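Local coordinates for putative carboxynorspermidine decarboxylase protein (Sinorhizobium meliloti, PDB 3MT1), which probably catalyses the pyridoxal 5'-phosphate-dependent decarboxylation of carboxynorspermidine and carboxyspermidine to norspermidine and spermidine, at the interface of chains A and B. Residues are numbered along the deposited sequence; one frame, centred on the assembly and turned at random. Chains: chain A/B, Putative carboxynorspermidine decarboxylase protein.

The interface of chains A and B. Residues chain A 61, 64-65, 68-69; chain B 357, 360-361, 364.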
ATOM      1  N   PHE A  61      12.296   2.394 -12.885  1.00 31.89           N
ATOM      2  CA  PHE A  61      11.094   3.081 -13.328  1.00 31.29           C
ATOM      3  C   PHE A  61      11.091   4.570 -13.056  1.00 30.61           C
ATOM      4  O   PHE A  61      10.670   5.344 -13.912  1.00 30.78           O
ATOM      5  CB  PHE A  61       9.876   2.382 -12.788  1.00 30.65           C
ATOM      6  CG  PHE A  61       9.629   1.080 -13.464  1.00 30.87           C
ATOM      7  CD1 PHE A  61      10.417   0.711 -14.568  1.00 30.52           C
ATOM      8  CD2 PHE A  61       8.585   0.249 -13.069  1.00 30.03           C
ATOM      9  CE1 PHE A  61      10.205  -0.479 -15.259  1.00 30.08           C
ATOM     10  CE2 PHE A  61       8.340  -0.959 -13.766  1.00 30.92           C
ATOM     11  CZ  PHE A  61       9.161  -1.323 -14.858  1.00 31.75           C
ATOM     12  N   ARG A  64      13.697   6.421 -15.297  1.00 34.41           N
ATOM     13  CA  ARG A  64      13.171   6.498 -16.649  1.00 36.15           C
ATOM     14  C   ARG A  64      12.098   7.579 -16.737  1.00 37.24           C
ATOM     15  O   ARG A  64      12.136   8.404 -17.641  1.00 39.17           O
ATOM     16  CB  ARG A  64      12.619   5.140 -17.101  1.00 36.12           C
ATOM     17  CG  ARG A  64      11.832   5.183 -18.385  1.00 35.43           C
ATOM     18  CD  ARG A  64      11.674   3.775 -18.999  1.00 32.77           C
ATOM     19  NE  ARG A  64      10.845   3.797 -20.205  1.00 31.75           N
ATOM     20  CZ  ARG A  64      10.411   2.720 -20.884  1.00 35.45           C
ATOM     21  NH1 ARG A  64      10.682   1.476 -20.473  1.00 33.60           N
ATOM     22  NH2 ARG A  64       9.650   2.890 -21.965  1.00 32.78           N
ATOM     23  N   LEU A  65      11.149   7.574 -15.800  1.00 36.76           N
ATOM     24  CA  LEU A  65      10.157   8.623 -15.721  1.00 37.21           C
ATOM     25  C   LEU A  65      10.848   9.979 -15.629  1.00 37.46           C
ATOM     26  O   LEU A  65      10.404  10.914 -16.296  1.00 39.40           O
ATOM     27  CB  LEU A  65       9.219   8.430 -14.518  1.00 37.14           C
ATOM     28  CG  LEU A  65       8.074   9.433 -14.290  1.00 36.06           C
ATOM     29  CD1 LEU A  65       6.954   9.087 -15.223  1.00 40.65           C
ATOM     30  CD2 LEU A  65       7.513   9.444 -12.889  1.00 34.27           C
ATOM     31  N   GLU A  68      12.299  10.874 -19.121  1.00 44.32           N
ATOM     32  CA  GLU A  68      11.314  11.043 -20.213  1.00 45.64           C
ATOM     33  C   GLU A  68      10.276  12.169 -20.001  1.00 45.29           C
ATOM     34  O   GLU A  68       9.785  12.736 -20.961  1.00 47.41           O
ATOM     35  CB  GLU A  68      10.640   9.704 -20.562  1.00 45.41           C
ATOM     36  CG  GLU A  68      11.600   8.684 -21.189  1.00 48.23           C
ATOM     37  CD  GLU A  68      10.972   7.297 -21.504  1.00 51.34           C
ATOM     38  OE1 GLU A  68       9.763   7.079 -21.207  1.00 49.47           O
ATOM     39  OE2 GLU A  68      11.710   6.426 -22.051  1.00 50.61           O
ATOM     40  N   ARG A  69       9.964  12.515 -18.753  1.00 43.42           N
ATOM     41  CA  ARG A  69       8.901  13.489 -18.483  1.00 42.53           C
ATOM     42  C   ARG A  69       9.402  14.761 -17.831  1.00 42.46           C
ATOM     43  O   ARG A  69       8.738  15.791 -17.880  1.00 43.35           O
ATOM     44  CB  ARG A  69       7.829  12.872 -17.582  1.00 41.01           C
ATOM     45  CG  ARG A  69       7.158  11.623 -18.148  1.00 39.56           C
ATOM     46  CD  ARG A  69       6.346  11.962 -19.316  1.00 37.31           C
ATOM     47  NE  ARG A  69       5.660  10.801 -19.828  1.00 38.15           N
ATOM     48  CZ  ARG A  69       4.779  10.840 -20.831  1.00 38.13           C
ATOM     49  NH1 ARG A  69       4.480  11.994 -21.400  1.00 35.52           N
ATOM     50  NH2 ARG A  69       4.187   9.724 -21.242  1.00 35.51           N
TER
ATOM     51  N   TYR B 357       6.753  -0.733 -17.310  1.00 35.14           N
ATOM     52  CA  TYR B 357       6.901   0.697 -17.131  1.00 34.05           C
ATOM     53  C   TYR B 357       5.591   1.458 -17.380  1.00 33.56           C
ATOM     54  O   TYR B 357       5.213   2.375 -16.626  1.00 31.86           O
ATOM     55  CB  TYR B 357       8.035   1.238 -18.038  1.00 36.30           C
ATOM     56  CG  TYR B 357       8.123   2.728 -17.989  1.00 33.87           C
ATOM     57  CD1 TYR B 357       8.678   3.363 -16.877  1.00 32.85           C
ATOM     58  CD2 TYR B 357       7.612   3.513 -19.016  1.00 35.10           C
ATOM     59  CE1 TYR B 357       8.756   4.739 -16.809  1.00 33.53           C
ATOM     60  CE2 TYR B 357       7.673   4.910 -18.954  1.00 34.71           C
ATOM     61  CZ  TYR B 357       8.247   5.499 -17.839  1.00 33.28           C
ATOM     62  OH  TYR B 357       8.299   6.845 -17.714  1.00 34.00           O
ATOM     63  N   TYR B 360       3.398   1.435 -14.467  1.00 26.16           N
ATOM     64  CA  TYR B 360       3.847   2.438 -13.513  1.00 24.91           C
ATOM     65  C   TYR B 360       3.467   3.846 -13.932  1.00 26.47           C
ATOM     66  O   TYR B 360       2.837   4.561 -13.163  1.00 25.05           O
ATOM     67  CB  TYR B 360       5.354   2.340 -13.300  1.00 24.37           C
ATOM     68  CG  TYR B 360       5.976   3.478 -12.533  1.00 21.45           C
ATOM     69  CD1 TYR B 360       5.722   3.667 -11.163  1.00 21.06           C
ATOM     70  CD2 TYR B 360       6.877   4.328 -13.159  1.00 21.97           C
ATOM     71  CE1 TYR B 360       6.343   4.721 -10.460  1.00 22.66           C
ATOM     72  CE2 TYR B 360       7.489   5.362 -12.489  1.00 20.28           C
ATOM     73  CZ  TYR B 360       7.228   5.557 -11.164  1.00 23.16           C
ATOM     74  OH  TYR B 360       7.879   6.571 -10.535  1.00 27.49           O
ATOM     75  N   GLU B 361       3.817   4.212 -15.178  1.00 29.38           N
ATOM     76  CA  GLU B 361       3.686   5.585 -15.659  1.00 31.38           C
ATOM     77  C   GLU B 361       2.234   6.009 -15.652  1.00 33.06           C
ATOM     78  O   GLU B 361       1.903   7.139 -15.246  1.00 32.65           O
ATOM     79  CB  GLU B 361       4.222   5.733 -17.078  1.00 33.93           C
ATOM     80  CG  GLU B 361       4.548   7.165 -17.420  1.00 37.65           C
ATOM     81  CD  GLU B 361       4.762   7.417 -18.890  1.00 46.14           C
ATOM     82  OE1 GLU B 361       5.726   8.163 -19.236  1.00 48.50           O
ATOM     83  OE2 GLU B 361       3.965   6.883 -19.691  1.00 49.83           O
ATOM     84  N   LEU B 364       0.332   7.252 -12.503  1.00 33.12           N
ATOM     85  CA  LEU B 364       0.737   8.553 -11.906  1.00 33.05           C
ATOM     86  C   LEU B 364       0.134   9.766 -12.579  1.00 34.35           C
ATOM     87  O   LEU B 364       0.184  10.866 -12.067  1.00 34.05           O
ATOM     88  CB  LEU B 364       2.263   8.717 -11.930  1.00 31.22           C
ATOM     89  CG  LEU B 364       2.898   7.892 -10.823  1.00 32.89           C
ATOM     90  CD1 LEU B 364       4.387   7.697 -11.048  1.00 30.47           C
ATOM     91  CD2 LEU B 364       2.540   8.466  -9.409  1.00 31.88           C
TER
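A:Phe61, A:Arg64, A:Leu65 and A:Arg69 meet B:Tyr357, B:Tyr360 and B:Glu361 in a helix-to-helix patch of the two-fold homodimer interface, which helps tie the C-terminal helix of one subunit to its partner. The patch is aromatic and aliphatic, with a salt bridge at one end. A:Arg64 covers one face of the B:Tyr357 ring, and the carbonyl oxygen of A:Phe61 lies at its edge, in its plane. The guanidinium of A:Arg64 lies flat on that face, the two planes 8° apart. NE of A:Arg64 sits 3.5 Å from the ring centroid of B:Tyr357, a cation-pi contact. The A:Arg64 chain is extended from CG to NE (chi2 163°), which lays its methylenes along the same ring. A:Glu68, on the same helix, lies at the edge of the guanidinium with OE1 in its plane. Its OE2 forms a salt bridge with NE of A:Arg64, a weak hydrogen bond at 3.3 Å, which may help hold the guanidinium flat on the ring. The phenol oxygen OH of B:Tyr357 reaches the helix backbone, 3.3 Å from CA of A:Leu65. A:Phe61 turns a ring face to the backbone of B:Tyr357, whose CA stands 4.0 Å from the ring centroid. CB of A:Phe61 also packs against CD2 of B:Tyr360, at 3.6 Å. A:Leu65 spreads its methyls, CD1 against CG of B:Glu361 and CD2 towards the phenol oxygen of B:Tyr360. A:Arg69 bends at chi2 (-68°) and grips B:Glu361 side-on. Both NE, at 2.7 Å, and NH2, at 3.0 Å, of A:Arg69 donate to OE1 of B:Glu361. The oxygen lies in the guanidinium plane, but both donors approach it from one face of the carboxylate, well above its plane. A leucine in place of A:Arg69 would probably leave the B:Glu361 carboxylate without its charged mate, near the like-charged A:Glu68. In the fold, helix 60-70 of chain A, which follows strand 54-57, receives the C-terminal helix of chain B, 357-362 in this copy, which follows strand 349-353.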